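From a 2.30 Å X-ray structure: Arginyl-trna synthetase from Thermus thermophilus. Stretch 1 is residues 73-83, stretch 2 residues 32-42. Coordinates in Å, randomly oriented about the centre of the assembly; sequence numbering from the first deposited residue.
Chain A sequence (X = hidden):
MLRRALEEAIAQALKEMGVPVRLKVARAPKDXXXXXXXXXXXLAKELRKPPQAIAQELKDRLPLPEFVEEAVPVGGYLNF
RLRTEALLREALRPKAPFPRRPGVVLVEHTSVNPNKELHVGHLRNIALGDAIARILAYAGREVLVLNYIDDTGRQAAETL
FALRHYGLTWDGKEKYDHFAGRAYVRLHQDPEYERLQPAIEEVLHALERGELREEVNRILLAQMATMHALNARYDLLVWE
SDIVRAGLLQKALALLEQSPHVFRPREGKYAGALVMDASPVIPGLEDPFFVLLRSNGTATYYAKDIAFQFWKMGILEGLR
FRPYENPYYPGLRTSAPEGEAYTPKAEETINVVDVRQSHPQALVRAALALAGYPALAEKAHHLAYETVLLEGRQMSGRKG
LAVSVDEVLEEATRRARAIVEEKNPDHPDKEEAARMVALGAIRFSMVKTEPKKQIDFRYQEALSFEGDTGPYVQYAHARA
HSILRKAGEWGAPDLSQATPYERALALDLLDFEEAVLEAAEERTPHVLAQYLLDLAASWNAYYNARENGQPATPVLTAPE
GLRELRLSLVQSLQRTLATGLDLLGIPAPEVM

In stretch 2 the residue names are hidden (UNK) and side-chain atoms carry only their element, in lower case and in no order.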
# COMPACT_ATOMS: atom_id res chain seq x y z
N PRO A 73 -31.93 -20.18 -5.50
CA PRO A 73 -32.44 -18.80 -5.39
C PRO A 73 -32.96 -18.61 -3.97
O PRO A 73 -33.92 -19.27 -3.57
CB PRO A 73 -33.56 -18.77 -6.43
CG PRO A 73 -33.13 -19.80 -7.44
CD PRO A 73 -32.63 -20.92 -6.56
N VAL A 74 -32.35 -17.71 -3.21
CA VAL A 74 -32.77 -17.48 -1.84
C VAL A 74 -33.13 -16.02 -1.55
O VAL A 74 -32.24 -15.19 -1.34
CB VAL A 74 -31.68 -17.92 -0.84
CG1 VAL A 74 -32.20 -17.78 0.59
CG2 VAL A 74 -31.27 -19.35 -1.12
N GLY A 75 -34.42 -15.73 -1.55
CA GLY A 75 -34.91 -14.39 -1.28
C GLY A 75 -34.04 -13.23 -1.73
O GLY A 75 -33.44 -12.54 -0.90
N GLY A 76 -33.97 -13.01 -3.04
CA GLY A 76 -33.17 -11.91 -3.55
C GLY A 76 -31.79 -12.30 -4.03
O GLY A 76 -31.28 -11.74 -5.01
N TYR A 77 -31.16 -13.24 -3.35
CA TYR A 77 -29.83 -13.71 -3.72
C TYR A 77 -29.92 -15.02 -4.47
O TYR A 77 -30.94 -15.71 -4.44
CB TYR A 77 -28.96 -13.96 -2.47
CG TYR A 77 -28.61 -12.75 -1.63
CD1 TYR A 77 -29.55 -12.17 -0.77
CD2 TYR A 77 -27.32 -12.21 -1.66
CE1 TYR A 77 -29.20 -11.08 0.04
CE2 TYR A 77 -26.97 -11.12 -0.86
CZ TYR A 77 -27.91 -10.56 -0.02
OH TYR A 77 -27.56 -9.48 0.76
N LEU A 78 -28.83 -15.36 -5.15
CA LEU A 78 -28.73 -16.64 -5.83
C LEU A 78 -27.48 -17.23 -5.18
O LEU A 78 -26.37 -16.76 -5.40
CB LEU A 78 -28.51 -16.49 -7.34
CG LEU A 78 -28.25 -17.86 -8.02
CD1 LEU A 78 -29.38 -18.84 -7.69
CD2 LEU A 78 -28.13 -17.69 -9.52
N ASN A 79 -27.68 -18.24 -4.33
CA ASN A 79 -26.57 -18.86 -3.62
C ASN A 79 -26.04 -20.10 -4.31
O ASN A 79 -26.76 -20.77 -5.05
CB ASN A 79 -26.97 -19.22 -2.19
CG ASN A 79 -27.26 -18.00 -1.35
OD1 ASN A 79 -26.67 -16.93 -1.54
ND2 ASN A 79 -28.17 -18.15 -0.40
N PHE A 80 -24.77 -20.40 -4.06
CA PHE A 80 -24.14 -21.56 -4.66
C PHE A 80 -23.47 -22.45 -3.63
O PHE A 80 -22.68 -21.99 -2.80
CB PHE A 80 -23.08 -21.12 -5.69
CG PHE A 80 -23.60 -20.20 -6.74
CD1 PHE A 80 -23.72 -18.83 -6.48
CD2 PHE A 80 -23.99 -20.69 -7.98
CE1 PHE A 80 -24.23 -17.97 -7.46
CE2 PHE A 80 -24.49 -19.83 -8.97
CZ PHE A 80 -24.61 -18.47 -8.70
N ARG A 81 -23.81 -23.73 -3.68
CA ARG A 81 -23.21 -24.70 -2.78
C ARG A 81 -22.15 -25.39 -3.63
O ARG A 81 -22.45 -25.91 -4.70
CB ARG A 81 -24.26 -25.70 -2.27
CG ARG A 81 -23.71 -26.76 -1.31
CD ARG A 81 -24.80 -27.24 -0.35
NE ARG A 81 -26.08 -27.42 -1.02
CZ ARG A 81 -26.36 -28.41 -1.86
NH1 ARG A 81 -25.45 -29.34 -2.13
NH2 ARG A 81 -27.55 -28.47 -2.45
N LEU A 82 -20.90 -25.37 -3.16
CA LEU A 82 -19.80 -25.97 -3.89
C LEU A 82 -19.66 -27.46 -3.65
O LEU A 82 -20.08 -27.98 -2.61
CB LEU A 82 -18.49 -25.27 -3.51
CG LEU A 82 -18.41 -23.75 -3.74
CD1 LEU A 82 -17.04 -23.24 -3.34
CD2 LEU A 82 -18.69 -23.43 -5.21
N ARG A 83 -19.08 -28.17 -4.61
CA ARG A 83 -18.84 -29.59 -4.43
C ARG A 83 -17.65 -29.64 -3.48
O ARG A 83 -16.60 -29.05 -3.75
CB ARG A 83 -18.49 -30.27 -5.75
CG ARG A 83 -19.62 -30.31 -6.77
CD ARG A 83 -19.32 -31.34 -7.84
NE ARG A 83 -17.98 -31.17 -8.38
CZ ARG A 83 -17.39 -32.04 -9.20
NH1 ARG A 83 -18.03 -33.13 -9.59
NH2 ARG A 83 -16.15 -31.80 -9.63
N UNK A 32 -25.85 -21.25 5.97
CA UNK A 32 -27.11 -21.06 5.26
C UNK A 32 -27.03 -21.79 3.92
O UNK A 32 -26.06 -22.49 3.65
c UNK A 32 -28.53 -18.48 8.60
c UNK A 32 -27.38 -19.56 5.06
c UNK A 32 -28.26 -18.94 6.14
c UNK A 32 -27.64 -19.07 7.52
n UNK A 32 -27.90 -18.60 9.94
N UNK A 33 -28.06 -21.63 3.06
CA UNK A 33 -28.04 -22.30 1.76
C UNK A 33 -26.86 -21.98 0.85
O UNK A 33 -26.98 -21.14 -0.04
c UNK A 33 -30.26 -21.73 2.32
c UNK A 33 -29.37 -21.87 1.14
c UNK A 33 -29.37 -21.00 3.30
N UNK A 34 -25.72 -22.64 1.07
CA UNK A 34 -24.58 -22.40 0.21
C UNK A 34 -23.32 -21.78 0.79
O UNK A 34 -23.26 -21.40 1.96
N UNK A 35 -22.31 -21.65 -0.06
CA UNK A 35 -21.03 -21.08 0.32
C UNK A 35 -20.87 -19.67 -0.21
O UNK A 35 -20.30 -18.80 0.47
o UNK A 35 -20.03 -24.32 -0.61
c UNK A 35 -19.91 -21.97 -0.20
c UNK A 35 -20.06 -23.41 0.25
o UNK A 35 -20.21 -23.64 1.46
N UNK A 36 -21.35 -19.46 -1.43
CA UNK A 36 -21.26 -18.16 -2.09
C UNK A 36 -22.61 -17.71 -2.62
O UNK A 36 -23.45 -18.52 -2.99
o UNK A 36 -14.90 -19.03 -1.58
c UNK A 36 -18.18 -19.63 -3.09
c UNK A 36 -20.26 -18.22 -3.25
c UNK A 36 -16.19 -18.84 -1.99
c UNK A 36 -16.83 -17.65 -1.71
c UNK A 36 -18.14 -17.45 -2.12
c UNK A 36 -16.86 -19.84 -2.68
c UNK A 36 -18.83 -18.44 -2.82
N UNK A 37 -22.80 -16.40 -2.67
CA UNK A 37 -24.05 -15.86 -3.16
C UNK A 37 -23.87 -14.54 -3.87
O UNK A 37 -22.88 -13.83 -3.68
N UNK A 38 -24.84 -14.21 -4.72
CA UNK A 38 -24.81 -12.97 -5.45
C UNK A 38 -26.13 -12.25 -5.21
O UNK A 38 -27.20 -12.87 -5.26
c UNK A 38 -25.78 -14.02 -7.51
c UNK A 38 -24.61 -13.22 -6.96
c UNK A 38 -24.45 -11.91 -7.69
N UNK A 39 -26.08 -10.94 -4.91
CA UNK A 39 -27.29 -10.17 -4.67
C UNK A 39 -27.91 -9.68 -5.98
O UNK A 39 -27.19 -9.31 -6.90
c UNK A 39 -24.87 -10.12 -4.69
c UNK A 39 -26.78 -9.01 -3.82
c UNK A 39 -25.45 -8.73 -4.47
N UNK A 40 -29.24 -9.70 -6.07
CA UNK A 40 -29.91 -9.22 -7.27
C UNK A 40 -30.89 -8.11 -6.91
O UNK A 40 -32.02 -8.08 -7.40
c UNK A 40 -30.65 -10.36 -7.98
c UNK A 40 -30.48 -12.16 -9.69
c UNK A 40 -29.75 -11.44 -8.58
c UNK A 40 -29.35 -12.43 -7.50
N UNK A 41 -30.44 -7.21 -6.05
CA UNK A 41 -31.26 -6.08 -5.61
C UNK A 41 -30.96 -4.84 -6.44
O UNK A 41 -31.85 -4.05 -6.74
c UNK A 41 -31.77 -9.23 -1.65
c UNK A 41 -30.22 -7.67 -2.64
c UNK A 41 -32.82 -8.56 -2.26
c UNK A 41 -32.56 -7.44 -3.05
c UNK A 41 -31.26 -6.99 -3.25
c UNK A 41 -30.99 -5.81 -4.13
c UNK A 41 -30.46 -8.79 -1.84
N UNK A 42 -29.69 -4.68 -6.82
CA UNK A 42 -29.28 -3.54 -7.63
C UNK A 42 -29.99 -3.62 -8.98
O UNK A 42 -30.31 -2.60 -9.59
c UNK A 42 -27.77 -3.55 -7.82

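Position 32 carries four carbons in a row ending in a nitrogen and touches nothing on stretch 1: lysine. Lys32 is exposed, and its end leads away. At position 33 three carbons close a ring onto the backbone nitrogen and meet Val74, which identifies proline; CB of Pro33 lies 3.9 Å from CG2 of Val74.

Position 34 has no side-chain atoms, and its backbone passes Arg81; it is glycine. Its phi of 115° would jam a CB against the preceding carbonyl, and an ideal CB would also sit only 3.1 Å from O of Phe80, so Gly34 lets the chain pass close, its CA 4.0 Å from CA of Arg81.

Position 35 shows two carbons, the second carrying two oxygens, one of them near N of Leu82: a short carboxylate, hence aspartate. Asp35 OD2 accepts a hydrogen bond from N of Leu82 at 2.9 Å, while its own N donates to O of Phe80 at 2.8 Å. The side chain thus supplies an acceptor for a backbone NH of the same strand as Phe80, two residues past the last bridged pair.

At position 36 one carbon leads to a six-carbon ring bearing an oxygen, whose edge meets the side chain of Leu82: tyrosine. CE1 of Tyr36 is 3.5 Å from CD1 of Leu82, and its hydroxyl is hydrogen-bonded elsewhere in the structure. Phe80 N donates to O of Tyr36 at 2.5 Å.

Position 37, beside Asn79, again lacks a side chain. In Gly37 an ideal CB would fall 2.1 Å from OD1 of Asn79, a clash; without one, CA of Gly37 comes within 3.9 Å of CA of Asn79.

At position 38 one carbon carries two more, packed against Leu78: valine. Val38, compact and branched, shares a face with Leu78 and Phe80; its CG1 is 3.7 Å from CB of Leu78, and its N and O both bond to the backbone of Leu78. Position 39 has another such ring, against Tyr77. Pro39 needs no NH at this non-hydrogen-bonded site, and its CB rests 3.6 Å from CE2 of Tyr77.

Position 40 holds four carbons forked at the second, reaching Leu78: leucine. Although CB of Leu40 points sideways, the end returns, CD1 lying 4.1 Å from CB of Leu78; its N donates a weak bond to O of Gly76. Position 41 has one carbon and a plain six-carbon ring near Gly76 and Tyr77: phenylalanine. The flat ring of Phe41 can set one face over O of Gly76, a residue without a side chain, and its edge toward the face of Tyr77. Position 42, a single carbon, is Ala42, out of reach.

The contact is an antiparallel strand pairing: backbone bonds set the register, apolar side chains pack beside it, glycines permit close approach, and Asp35 extends the bonding to Leu82.

Stretch 2, residues 32-42: KPGDYGVPLFA
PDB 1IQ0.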